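Local coordinates for putative mandelate racemase (Bordetella bronchiseptica, PDB 3OZY), which is of unconfirmed function but, as a magnesium-binding member of the enolase superfamily, probably acts on an acid-sugar substrate related to xylarate, at residues A[158-163]-A[189-194]; A[165-170]-A[346-351]; A[142-147]-A[327-332]. All coordinates share one frame; numbering follows the deposited sequence. Where two conformers were deposited one is given.

Contact 1: A[158-163]-A[189-194]; sequences ELAGWV and RQRVGA
Glu158 opens the segment on the far side of its helix from 189-194, and its OE2 accepts the indole NE1 of Trp162 at 3.0 Å. The bond is nearly straight (169°), lies in the ring plane and uses the anti lone pair of the carboxylate, so it fixes the indole along its own helix. Leu159 makes the central contact. With CG anti to the backbone N (chi1 178°), it sends CD2 to within 3.5 Å of Val192 CG1 and 3.7 Å of Val192 CG2, the two side chains crossing at about a right angle. Ala160 follows with its CB 4.2 Å from Arg191 NH1; the arginine chain, bent at chi2 and chi3, brings its guanidinium obliquely past the methyl to a salt bridge with Asp157. One turn on from Leu159, Val163 CG2 comes more loosely to the same Val192 CG1, at 4.4 Å. Beyond Val192 the helix stops at Gly193, whose O takes Arg189 NH1 at 2.8 Å. Two outer helices of the barrel, 152-164 and 178-192, thus meet through branched aliphatic tips without a single hydrogen bond between the segments, so their cohesion here is van der Waals and hydrophobic, with the Arg191-Asp157 salt bridge at its margin.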
loop_
_atom_site.group_PDB
_atom_site.type_symbol
_atom_site.label_atom_id
_atom_site.label_comp_id
_atom_site.label_asym_id
_atom_site.label_seq_id
_atom_site.Cartn_x
_atom_site.Cartn_y
_atom_site.Cartn_z
ATOM N N GLU A 158 -31.475 -2.886 -18.766
ATOM C CA GLU A 158 -31.085 -2.281 -17.502
ATOM C C GLU A 158 -30.689 -0.814 -17.697
ATOM O O GLU A 158 -31.072 0.046 -16.900
ATOM C CB GLU A 158 -29.981 -3.063 -16.787
ATOM C CG GLU A 158 -29.729 -2.455 -15.424
ATOM C CD GLU A 158 -28.810 -3.244 -14.521
ATOM O OE1 GLU A 158 -28.435 -4.392 -14.856
ATOM O OE2 GLU A 158 -28.481 -2.679 -13.447
ATOM N N LEU A 159 -29.947 -0.521 -18.765
ATOM C CA LEU A 159 -29.587 0.865 -19.050
ATOM C C LEU A 159 -30.825 1.727 -19.237
ATOM O O LEU A 159 -30.941 2.807 -18.650
ATOM C CB LEU A 159 -28.698 0.960 -20.290
ATOM C CG LEU A 159 -28.307 2.381 -20.694
ATOM C CD1 LEU A 159 -27.553 3.078 -19.560
ATOM C CD2 LEU A 159 -27.473 2.360 -21.971
ATOM N N ALA A 160 -31.755 1.252 -20.061
ATOM C CA ALA A 160 -32.992 1.988 -20.295
ATOM C C ALA A 160 -33.749 2.237 -18.991
ATOM O O ALA A 160 -34.317 3.307 -18.800
ATOM C CB ALA A 160 -33.876 1.254 -21.302
ATOM N N GLY A 161 -33.734 1.255 -18.092
ATOM C CA GLY A 161 -34.344 1.408 -16.781
ATOM C C GLY A 161 -33.732 2.537 -15.957
ATOM O O GLY A 161 -34.451 3.339 -15.358
ATOM N N TRP A 162 -32.401 2.615 -15.913
ATOM C CA TRP A 162 -31.752 3.690 -15.150
ATOM C C TRP A 162 -31.997 5.061 -15.784
ATOM O O TRP A 162 -32.176 6.060 -15.082
ATOM C CB TRP A 162 -30.248 3.411 -14.935
ATOM C CG TRP A 162 -30.034 2.216 -14.074
ATOM C CD1 TRP A 162 -29.371 1.071 -14.405
ATOM C CD2 TRP A 162 -30.549 2.015 -12.753
ATOM N NE1 TRP A 162 -29.423 0.175 -13.362
ATOM C CE2 TRP A 162 -30.150 0.728 -12.342
ATOM C CE3 TRP A 162 -31.310 2.799 -11.877
ATOM C CZ2 TRP A 162 -30.480 0.208 -11.089
ATOM C CZ3 TRP A 162 -31.637 2.279 -10.633
ATOM C CH2 TRP A 162 -31.224 0.998 -10.253
ATOM N N VAL A 163 -32.025 5.108 -17.111
ATOM C CA VAL A 163 -32.376 6.337 -17.813
ATOM C C VAL A 163 -33.802 6.783 -17.459
ATOM O O VAL A 163 -34.049 7.967 -17.219
ATOM C CB VAL A 163 -32.202 6.184 -19.337
ATOM C CG1 VAL A 163 -32.814 7.364 -20.069
ATOM C CG2 VAL A 163 -30.716 6.040 -19.685
ATOM N N ARG A 189 -26.051 1.133 -26.681
ATOM C CA ARG A 189 -26.019 2.370 -27.454
ATOM C C ARG A 189 -27.207 2.466 -28.411
ATOM O O ARG A 189 -27.826 3.522 -28.545
ATOM C CB ARG A 189 -24.699 2.490 -28.218
ATOM C CG ARG A 189 -24.642 3.675 -29.169
ATOM C CD ARG A 189 -24.813 4.999 -28.445
ATOM N NE ARG A 189 -23.638 5.314 -27.636
ATOM C CZ ARG A 189 -23.647 6.098 -26.564
ATOM N NH1 ARG A 189 -24.776 6.660 -26.143
ATOM N NH2 ARG A 189 -22.514 6.331 -25.912
ATOM N N GLN A 190 -27.533 1.358 -29.065
ATOM C CA GLN A 190 -28.666 1.354 -29.984
ATOM C C GLN A 190 -29.966 1.675 -29.253
ATOM O O GLN A 190 -30.822 2.396 -29.763
ATOM C CB GLN A 190 -28.771 0.005 -30.687
ATOM C CG GLN A 190 -29.867 -0.048 -31.738
ATOM C CD GLN A 190 -29.842 -1.333 -32.541
ATOM O OE1 GLN A 190 -29.558 -2.406 -32.007
ATOM N NE2 GLN A 190 -30.140 -1.231 -33.832
ATOM N N ARG A 191 -30.106 1.143 -28.046
ATOM C CA ARG A 191 -31.331 1.326 -27.276
ATOM C C ARG A 191 -31.549 2.777 -26.838
ATOM O O ARG A 191 -32.652 3.313 -26.965
ATOM C CB ARG A 191 -31.337 0.392 -26.058
ATOM C CG ARG A 191 -32.600 0.477 -25.205
ATOM C CD ARG A 191 -33.792 -0.193 -25.887
ATOM N NE ARG A 191 -33.604 -1.634 -25.985
ATOM C CZ ARG A 191 -33.839 -2.481 -24.988
ATOM N NH1 ARG A 191 -34.282 -2.027 -23.826
ATOM N NH2 ARG A 191 -33.628 -3.776 -25.151
ATOM N N VAL A 192 -30.503 3.424 -26.327
ATOM C CA VAL A 192 -30.672 4.748 -25.733
ATOM C C VAL A 192 -30.365 5.941 -26.631
ATOM O O VAL A 192 -30.759 7.064 -26.323
ATOM C CB VAL A 192 -29.891 4.887 -24.402
ATOM C CG1 VAL A 192 -30.351 3.820 -23.424
ATOM C CG2 VAL A 192 -28.385 4.814 -24.637
ATOM N N GLY A 193 -29.656 5.701 -27.728
ATOM C CA GLY A 193 -29.274 6.779 -28.616
ATOM C C GLY A 193 -28.058 7.534 -28.112
ATOM O O GLY A 193 -27.399 7.119 -27.154
ATOM N N ALA A 194 -27.775 8.668 -28.741
ATOM C CA ALA A 194 -26.525 9.388 -28.501
ATOM C C ALA A 194 -26.490 10.290 -27.261
ATOM O O ALA A 194 -25.415 10.722 -26.842
ATOM C CB ALA A 194 -26.139 10.192 -29.748
#

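Contact 2: A[165-170]-A[346-351]; sequences QGFTAA and LKLENG
A Schellman motif ends helix 152-164 at Gly166, and the turn that follows, leading into barrel strand 169-173, is packed against the 346-351 loop. Gly166 carries the positive phi of the motif, and the chain passes directly to Phe167, whose CG stands anti to the carbonyl carbon (chi1 -74°). Leu348 crosses this ring at about a right angle and sets its CD1 methyl over the centre of one face, a CH-pi contact 3.6 Å from the centroid of the Phe167 ring and only 6° off the normal. The same methyl rests on the backbone of Gly166. Leu346 meets the phenyl tip to tip, its CD2 lying 4.1 Å from Phe167 CZ. Farther along, the backbones close up directly, with Gly351 CA 3.2 Å from Gly166 O in a CA-H...O contact.

No hydrogen bond runs straight across; water does the polar work. One water donates to Gln165 O and Leu348 O, a second accepts from Gly351 N at 2.9 Å and donates to Gly166 O, and a third accepts from Thr168 N and donates to Gly351 O at 2.7 Å. Thr168 OG1 is bonded to Arg140, while Gly351 pairs through its backbone with Ala141 of the neighbouring strand. Such a helix-to-strand turn, at the N-terminal end of the strands and away from the catalytic mouth, is typical of a TIM barrel.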
loop_
_atom_site.group_PDB
_atom_site.type_symbol
_atom_site.label_atom_id
_atom_site.label_comp_id
_atom_site.label_asym_id
_atom_site.label_seq_id
_atom_site.Cartn_x
_atom_site.Cartn_y
_atom_site.Cartn_z
ATOM N N GLN A 165 -35.277 6.291 -14.748
ATOM C CA GLN A 165 -35.235 6.798 -13.377
ATOM C C GLN A 165 -34.665 8.213 -13.288
ATOM O O GLN A 165 -34.728 8.846 -12.232
ATOM C CB GLN A 165 -34.435 5.858 -12.470
ATOM C CG GLN A 165 -35.118 4.528 -12.206
ATOM C CD GLN A 165 -36.458 4.698 -11.514
ATOM O OE1 GLN A 165 -37.485 4.221 -11.999
ATOM N NE2 GLN A 165 -36.455 5.390 -10.381
ATOM N N GLY A 166 -34.109 8.704 -14.390
ATOM C CA GLY A 166 -33.613 10.067 -14.445
ATOM C C GLY A 166 -32.125 10.204 -14.716
ATOM O O GLY A 166 -31.632 11.314 -14.884
ATOM N N PHE A 167 -31.401 9.091 -14.769
ATOM C CA PHE A 167 -29.965 9.170 -15.047
ATOM C C PHE A 167 -29.691 9.514 -16.512
ATOM O O PHE A 167 -30.364 9.007 -17.413
ATOM C CB PHE A 167 -29.272 7.854 -14.697
ATOM C CG PHE A 167 -29.118 7.614 -13.221
ATOM C CD1 PHE A 167 -28.075 8.206 -12.515
ATOM C CD2 PHE A 167 -29.994 6.785 -12.537
ATOM C CE1 PHE A 167 -27.917 7.988 -11.157
ATOM C CE2 PHE A 167 -29.833 6.554 -11.176
ATOM C CZ PHE A 167 -28.795 7.165 -10.487
ATOM N N THR A 168 -28.686 10.357 -16.749
ATOM C CA THR A 168 -28.272 10.731 -18.096
ATOM C C THR A 168 -26.970 10.029 -18.483
ATOM O O THR A 168 -26.385 10.316 -19.526
ATOM C CB THR A 168 -28.062 12.256 -18.223
ATOM O OG1 THR A 168 -26.980 12.671 -17.377
ATOM C CG2 THR A 168 -29.335 13.008 -17.837
ATOM N N ALA A 169 -26.531 9.105 -17.632
ATOM C CA ALA A 169 -25.254 8.421 -17.799
ATOM C C ALA A 169 -25.264 7.164 -16.940
ATOM O O ALA A 169 -25.927 7.119 -15.901
ATOM C CB ALA A 169 -24.105 9.338 -17.366
ATOM N N ALA A 170 -24.527 6.142 -17.364
ATOM C CA ALA A 170 -24.431 4.907 -16.595
ATOM C C ALA A 170 -23.163 4.174 -16.997
ATOM O O ALA A 170 -22.585 4.452 -18.049
ATOM C CB ALA A 170 -25.654 4.023 -16.835
ATOM N N LEU A 346 -30.919 9.452 -2.522
ATOM C CA LEU A 346 -30.889 9.799 -3.945
ATOM C C LEU A 346 -32.106 10.627 -4.335
ATOM O O LEU A 346 -33.247 10.228 -4.081
ATOM C CB LEU A 346 -30.844 8.545 -4.825
ATOM C CG LEU A 346 -30.877 8.745 -6.346
ATOM C CD1 LEU A 346 -29.647 9.497 -6.852
ATOM C CD2 LEU A 346 -31.000 7.403 -7.047
ATOM N N LYS A 347 -31.857 11.771 -4.959
ATOM C CA LYS A 347 -32.914 12.582 -5.556
ATOM C C LYS A 347 -32.399 13.219 -6.839
ATOM O O LYS A 347 -31.552 14.120 -6.799
ATOM C CB LYS A 347 -33.388 13.663 -4.581
ATOM C CG LYS A 347 -34.537 14.509 -5.112
ATOM C CD LYS A 347 -34.906 15.615 -4.134
ATOM C CE LYS A 347 -35.308 15.049 -2.780
ATOM N NZ LYS A 347 -36.518 14.179 -2.867
ATOM N N LEU A 348 -32.894 12.737 -7.975
ATOM C CA LEU A 348 -32.496 13.261 -9.280
ATOM C C LEU A 348 -33.473 14.294 -9.810
ATOM O O LEU A 348 -34.679 14.061 -9.846
ATOM C CB LEU A 348 -32.373 12.137 -10.313
ATOM C CG LEU A 348 -31.195 11.174 -10.208
ATOM C CD1 LEU A 348 -31.356 10.009 -11.177
ATOM C CD2 LEU A 348 -29.854 11.881 -10.434
ATOM N N GLU A 349 -32.937 15.432 -10.231
ATOM C CA GLU A 349 -33.700 16.446 -10.948
ATOM C C GLU A 349 -32.964 16.792 -12.230
ATOM O O GLU A 349 -31.863 17.340 -12.190
ATOM C CB GLU A 349 -33.859 17.701 -10.092
ATOM C CG GLU A 349 -34.784 17.520 -8.902
ATOM C CD GLU A 349 -36.236 17.374 -9.316
ATOM O OE1 GLU A 349 -36.793 18.342 -9.879
ATOM O OE2 GLU A 349 -36.821 16.296 -9.078
ATOM N N ASN A 350 -33.574 16.472 -13.365
ATOM C CA ASN A 350 -32.927 16.680 -14.652
ATOM C C ASN A 350 -31.543 16.040 -14.668
ATOM O O ASN A 350 -30.603 16.584 -15.243
ATOM C CB ASN A 350 -32.824 18.171 -14.970
ATOM C CG ASN A 350 -34.183 18.841 -15.057
ATOM O OD1 ASN A 350 -35.050 18.414 -15.819
ATOM N ND2 ASN A 350 -34.373 19.896 -14.273
ATOM N N GLY A 351 -31.438 14.881 -14.026
ATOM C CA GLY A 351 -30.208 14.104 -14.029
ATOM C C GLY A 351 -29.175 14.537 -13.003
ATOM O O GLY A 351 -28.084 13.958 -12.945
HETATM O O HOH W 1 -35.892 11.493 -11.447
HETATM O O HOH W 2 -33.785 13.243 -13.367
HETATM O O HOH W 3 -27.554 12.055 -14.732
#

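Contact 3: A[142-147]-A[327-332]; sequences YASSIY and MFEWDI. With ACY (acetic acid), chain I.
Glu329 OE2 has two grips on it: the hydroxyl of Ser144 donates to its anti lone pair, OG to OE2 2.7 Å, and Lys171 adds a salt bridge. The glutamate reaches them extended, with CG anti to the backbone N (chi1 -177°). Lys171 also bonds the hydroxyl of Tyr142, and its charge probably helps keep the carboxylate ionised. Tyr142 holds its ring in the crowded chi1 position (74°), one face over Glu329 CA, 3.7 Å from the Tyr142 ring centroid. Met327 O sits at that ring's edge, 3.3 Å from Tyr142 CE2, and Met327 SD makes an oblique Met-aromatic contact. Barrel strands 139-146 and 328-331, the first and last, pair in parallel and close the cylinder. Tyr142 N donates to Phe328 O, Trp330 N returns to Tyr142 O almost along the C=O axis at 3.0 Å, Ser144 N donates to Trp330 O, and Ile332 N reaches Ser144 O at 2.9 Å. Glu329 and Ser144 project from the same sheet face, a bound magnesium about 5 Å from the glutamate side chain. The peptide before Ser145 is cis, within the strand; past Ile146, Tyr147 OH donates at 2.5 Å to OXT of acetic acid, probably from the crystallisation liquor.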
loop_
_atom_site.group_PDB
_atom_site.type_symbol
_atom_site.label_atom_id
_atom_site.label_comp_id
_atom_site.label_asym_id
_atom_site.label_seq_id
_atom_site.Cartn_x
_atom_site.Cartn_y
_atom_site.Cartn_z
ATOM N N TYR A 142 -24.096 9.479 -12.554
ATOM C CA TYR A 142 -24.236 8.303 -13.386
ATOM C C TYR A 142 -24.573 7.098 -12.533
ATOM O O TYR A 142 -24.153 7.004 -11.379
ATOM C CB TYR A 142 -22.991 8.049 -14.237
ATOM C CG TYR A 142 -21.744 7.506 -13.546
ATOM C CD1 TYR A 142 -21.574 6.136 -13.342
ATOM C CD2 TYR A 142 -20.694 8.355 -13.188
ATOM C CE1 TYR A 142 -20.409 5.630 -12.772
ATOM C CE2 TYR A 142 -19.533 7.860 -12.606
ATOM C CZ TYR A 142 -19.393 6.499 -12.403
ATOM O OH TYR A 142 -18.234 5.974 -11.843
ATOM N N ALA A 143 -25.318 6.168 -13.123
ATOM C CA ALA A 143 -25.746 4.962 -12.428
ATOM C C ALA A 143 -24.615 3.946 -12.448
ATOM O O ALA A 143 -24.176 3.515 -13.517
ATOM C CB ALA A 143 -26.999 4.385 -13.100
ATOM N N SER A 144 -24.163 3.557 -11.260
ATOM C CA SER A 144 -23.035 2.655 -11.117
ATOM C C SER A 144 -23.502 1.354 -10.454
ATOM O O SER A 144 -23.893 1.393 -9.290
ATOM C CB SER A 144 -21.984 3.343 -10.239
ATOM O OG SER A 144 -20.823 2.547 -10.107
ATOM N N SER A 145 -23.501 0.208 -11.145
ATOM C CA SER A 145 -23.203 0.009 -12.564
ATOM C C SER A 145 -24.062 -1.161 -13.031
ATOM O O SER A 145 -24.713 -1.822 -12.224
ATOM C CB SER A 145 -21.743 -0.409 -12.765
ATOM O OG SER A 145 -20.840 0.643 -12.472
ATOM N N ILE A 146 -24.038 -1.409 -14.334
ATOM C CA ILE A 146 -24.580 -2.618 -14.952
ATOM C C ILE A 146 -23.440 -3.632 -14.921
ATOM O O ILE A 146 -22.350 -3.361 -15.442
ATOM C CB ILE A 146 -25.016 -2.322 -16.394
ATOM C CG1 ILE A 146 -26.122 -1.262 -16.382
ATOM C CG2 ILE A 146 -25.469 -3.601 -17.098
ATOM C CD1 ILE A 146 -26.432 -0.652 -17.735
ATOM N N TYR A 147 -23.654 -4.766 -14.259
ATOM C CA TYR A 147 -22.576 -5.712 -13.975
ATOM C C TYR A 147 -22.476 -6.848 -15.002
ATOM O O TYR A 147 -23.163 -6.835 -16.030
ATOM C CB TYR A 147 -22.682 -6.234 -12.526
ATOM C CG TYR A 147 -22.065 -5.273 -11.519
ATOM C CD1 TYR A 147 -22.691 -4.075 -11.196
ATOM C CD2 TYR A 147 -20.846 -5.555 -10.908
ATOM C CE1 TYR A 147 -22.123 -3.175 -10.287
ATOM C CE2 TYR A 147 -20.273 -4.663 -9.999
ATOM C CZ TYR A 147 -20.918 -3.479 -9.694
ATOM O OH TYR A 147 -20.358 -2.589 -8.795
ATOM N N MET A 327 -19.402 14.026 -13.429
ATOM C CA MET A 327 -19.764 12.680 -13.858
ATOM C C MET A 327 -19.715 11.853 -12.581
ATOM O O MET A 327 -18.767 11.101 -12.329
ATOM C CB MET A 327 -18.799 12.163 -14.931
ATOM C CG MET A 327 -19.187 10.808 -15.542
ATOM S SD MET A 327 -20.872 10.720 -16.197
ATOM C CE MET A 327 -20.691 11.701 -17.683
ATOM N N PHE A 328 -20.738 12.049 -11.755
ATOM C CA PHE A 328 -20.677 11.681 -10.349
ATOM C C PHE A 328 -21.212 10.282 -10.094
ATOM O O PHE A 328 -22.386 10.000 -10.337
ATOM C CB PHE A 328 -21.452 12.681 -9.488
ATOM C CG PHE A 328 -21.315 12.409 -8.027
ATOM C CD1 PHE A 328 -20.135 12.723 -7.379
ATOM C CD2 PHE A 328 -22.325 11.788 -7.310
ATOM C CE1 PHE A 328 -19.964 12.454 -6.038
ATOM C CE2 PHE A 328 -22.161 11.517 -5.963
ATOM C CZ PHE A 328 -20.978 11.849 -5.327
ATOM N N GLU A 329 -20.350 9.406 -9.578
ATOM C CA GLU A 329 -20.707 8.003 -9.379
ATOM C C GLU A 329 -21.777 7.812 -8.304
ATOM O O GLU A 329 -21.617 8.258 -7.169
ATOM C CB GLU A 329 -19.461 7.180 -9.029
ATOM C CG GLU A 329 -19.765 5.701 -8.872
ATOM C CD GLU A 329 -18.525 4.833 -8.778
ATOM O OE1 GLU A 329 -17.495 5.274 -8.211
ATOM O OE2 GLU A 329 -18.577 3.679 -9.259
ATOM N N TRP A 330 -22.864 7.130 -8.673
ATOM C CA TRP A 330 -23.926 6.811 -7.723
ATOM C C TRP A 330 -24.273 5.324 -7.763
ATOM O O TRP A 330 -24.878 4.843 -8.721
ATOM C CB TRP A 330 -25.186 7.663 -7.963
ATOM C CG TRP A 330 -26.085 7.601 -6.765
ATOM C CD1 TRP A 330 -26.883 6.557 -6.395
ATOM C CD2 TRP A 330 -26.227 8.601 -5.747
ATOM N NE1 TRP A 330 -27.513 6.847 -5.207
ATOM C CE2 TRP A 330 -27.138 8.099 -4.794
ATOM C CE3 TRP A 330 -25.690 9.878 -5.557
ATOM C CZ2 TRP A 330 -27.513 8.826 -3.661
ATOM C CZ3 TRP A 330 -26.066 10.602 -4.439
ATOM C CH2 TRP A 330 -26.965 10.070 -3.501
ATOM N N ASP A 331 -23.900 4.616 -6.702
ATOM C CA ASP A 331 -24.162 3.183 -6.533
ATOM C C ASP A 331 -25.661 2.898 -6.574
ATOM O O ASP A 331 -26.399 3.347 -5.687
ATOM C CB ASP A 331 -23.595 2.782 -5.157
ATOM C CG ASP A 331 -23.746 1.303 -4.807
ATOM O OD1 ASP A 331 -24.412 0.527 -5.521
ATOM O OD2 ASP A 331 -23.162 0.922 -3.763
ATOM N N ILE A 332 -26.101 2.142 -7.585
ATOM C CA ILE A 332 -27.518 1.763 -7.706
ATOM C C ILE A 332 -27.766 0.287 -7.412
ATOM O O ILE A 332 -28.882 -0.217 -7.602
ATOM C CB ILE A 332 -28.145 2.166 -9.077
ATOM C CG1 ILE A 332 -27.324 1.672 -10.287
ATOM C CG2 ILE A 332 -28.318 3.674 -9.136
ATOM C CD1 ILE A 332 -27.067 0.179 -10.356
HETATM C C ACY I . -16.900 -3.185 -7.996
HETATM O O ACY I . -16.497 -3.409 -9.151
HETATM O OXT ACY I . -18.101 -2.992 -7.711
HETATM C CH3 ACY I . -15.909 -3.158 -6.869
#

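In the fold
From the N terminus, strand 139-146 comes first and meets its partner only some 180 residues later, so contact 3 closes a loop spanning nearly the whole barrel. Contact 1 lies within that loop and is far shorter in sequence, linking helices 152-164 and 178-192 across the intervening strand 169-173. Contact 2 starts inside both loops and ends beyond 327-332, crossing the other two, and brings the loop before strand 352-353 to the start of strand 169-173. Helix 152-164 links the three: Leu159 of contact 1 also packs on Ala170 and Ile146, while the indole of Trp162 packs on Ala143 and Ile332 and its backbone O probably accepts Phe167 N.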